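Local structure of antigen, P35 (Borreliella spielmanii A14S, 6HPN) at residues V91-L95 and V170-I174. The protein is a plasmid-encoded, probably lipid-modified outer surface protein of unknown function, from the PFam54 family thought to contribute to Lyme disease pathogenesis. Residues are numbered along the deposited sequence; the frame is centred on the assembly and turned at random.
Sequences VILNL and VDDII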
loop_
_atom_site.group_PDB
_atom_site.type_symbol
_atom_site.label_atom_id
_atom_site.label_comp_id
_atom_site.label_asym_id
_atom_site.label_seq_id
_atom_site.Cartn_x
_atom_site.Cartn_y
_atom_site.Cartn_z
ATOM N N VAL A 91 0.236 6.852 13.800
ATOM C CA VAL A 91 -0.944 6.491 12.970
ATOM C C VAL A 91 -1.124 4.973 12.941
ATOM O O VAL A 91 -2.276 4.512 12.930
ATOM C CB VAL A 91 -0.792 7.035 11.543
ATOM C CG1 VAL A 91 -1.863 6.454 10.629
ATOM C CG2 VAL A 91 -0.799 8.559 11.510
ATOM N N ILE A 92 -0.033 4.227 12.869
ATOM C CA ILE A 92 -0.081 2.745 12.759
ATOM C C ILE A 92 -0.556 2.175 14.111
ATOM O O ILE A 92 -1.441 1.303 14.092
ATOM C CB ILE A 92 1.285 2.208 12.282
ATOM C CG1 ILE A 92 1.670 2.814 10.926
ATOM C CG2 ILE A 92 1.307 0.684 12.256
ATOM C CD1 ILE A 92 3.152 2.679 10.565
ATOM N N LEU A 93 -0.020 2.649 15.243
ATOM C CA LEU A 93 -0.516 2.250 16.595
ATOM C C LEU A 93 -2.008 2.543 16.692
ATOM O O LEU A 93 -2.775 1.630 17.015
ATOM C CB LEU A 93 0.242 3.001 17.684
ATOM C CG LEU A 93 1.713 2.603 17.776
ATOM C CD1 LEU A 93 2.540 3.733 18.385
ATOM C CD2 LEU A 93 1.866 1.280 18.530
ATOM N N ASN A 94 -2.392 3.763 16.342
ATOM C CA ASN A 94 -3.788 4.241 16.498
ATOM C C ASN A 94 -4.703 3.357 15.644
ATOM O O ASN A 94 -5.695 2.860 16.184
ATOM C CB ASN A 94 -3.875 5.747 16.255
ATOM C CG ASN A 94 -3.261 6.503 17.417
ATOM O OD1 ASN A 94 -3.329 6.024 18.545
ATOM N ND2 ASN A 94 -2.646 7.652 17.162
ATOM N N LEU A 95 -4.364 3.124 14.380
ATOM C CA LEU A 95 -5.206 2.307 13.476
ATOM C C LEU A 95 -5.154 0.863 13.961
ATOM O O LEU A 95 -6.181 0.223 13.977
ATOM C CB LEU A 95 -4.679 2.440 12.049
ATOM C CG LEU A 95 -5.468 1.687 10.988
ATOM C CD1 LEU A 95 -6.829 2.330 10.762
ATOM C CD2 LEU A 95 -4.677 1.612 9.683
ATOM N N VAL A 170 -7.693 6.673 6.566
ATOM C CA VAL A 170 -7.028 6.211 7.820
ATOM C C VAL A 170 -6.987 7.344 8.849
ATOM O O VAL A 170 -7.281 7.075 10.015
ATOM C CB VAL A 170 -5.618 5.657 7.555
ATOM C CG1 VAL A 170 -4.744 5.733 8.797
ATOM C CG2 VAL A 170 -5.660 4.226 7.033
ATOM N N ASP A 171 -6.603 8.558 8.470
ATOM C CA ASP A 171 -6.621 9.705 9.414
ATOM C C ASP A 171 -8.070 9.958 9.875
ATOM O O ASP A 171 -8.242 10.303 11.043
ATOM C CB ASP A 171 -5.950 10.942 8.809
ATOM C CG ASP A 171 -4.432 10.867 8.721
ATOM O OD1 ASP A 171 -3.808 10.073 9.463
ATOM O OD2 ASP A 171 -3.889 11.599 7.897
ATOM N N ASP A 172 -9.073 9.769 9.008
ATOM C CA ASP A 172 -10.491 10.117 9.302
ATOM C C ASP A 172 -11.049 9.127 10.325
ATOM O O ASP A 172 -11.684 9.573 11.310
ATOM C CB ASP A 172 -11.342 10.146 8.031
ATOM C CG ASP A 172 -11.062 11.366 7.171
ATOM O OD1 ASP A 172 -10.373 12.243 7.660
ATOM O OD2 ASP A 172 -11.541 11.430 6.019
ATOM N N ILE A 173 -10.843 7.839 10.065
ATOM C CA ILE A 173 -11.168 6.726 10.995
ATOM C C ILE A 173 -10.603 7.101 12.368
ATOM O O ILE A 173 -11.333 7.009 13.350
ATOM C CB ILE A 173 -10.600 5.391 10.456
ATOM C CG1 ILE A 173 -11.432 4.838 9.299
ATOM C CG2 ILE A 173 -10.481 4.356 11.548
ATOM C CD1 ILE A 173 -10.751 3.723 8.470
ATOM N N ILE A 174 -9.347 7.527 12.427
ATOM C CA ILE A 174 -8.665 7.873 13.706
ATOM C C ILE A 174 -9.339 9.106 14.334
ATOM O O ILE A 174 -9.678 9.038 15.529
ATOM C CB ILE A 174 -7.151 8.070 13.468
ATOM C CG1 ILE A 174 -6.487 6.730 13.142
ATOM C CG2 ILE A 174 -6.467 8.741 14.649
ATOM C CD1 ILE A 174 -5.037 6.837 12.756
#
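Val91 and Leu95, one turn apart on helix 89-102, meet Val170 and Ile174, one turn apart on helix 146-179, in a helix-helix contact of the all-helical PFam54 (BbCRASP-1-like) domain. The segment axes come within 10.1 Å and cross at 57°, and no hydrogen bond bridges them; the contact is almost wholly apolar. The two valines meet methyl to methyl: CG1 of Val91 lies 3.5 Å from CG1 of Val170. The other methyl of Val170, CG2, turns to Leu95, whose CD2 comes within 3.8 Å; one branched side chain thus serves both turns of the facing helix. More loosely, CD1 of Leu95 reaches CG2 of Ile173; the Ile173 side chain also packs on Ile98 farther along helix 89-102 and on Asn193 and Lys197 of helix 187-197. Leu85, from the loop before helix 89-102, also touches Val170. Two polar residues border the contact without bonding across it: OD1 of Asp171 passes 3.9 Å from Val91 CG2, and Asn94 takes part through its CB methylene. Ile174 reaches the backbone of helix 89-102. With CG1 anti to its carbonyl carbon (chi1 -70°) and the chain extended beyond, its CD1 touches both Val91 CG1 and Asn94 CB, each 3.8 Å away. The same CD1 lies 3.6 Å from Val91 O, the oxygen that accepts the helical hydrogen bond from Leu95 N.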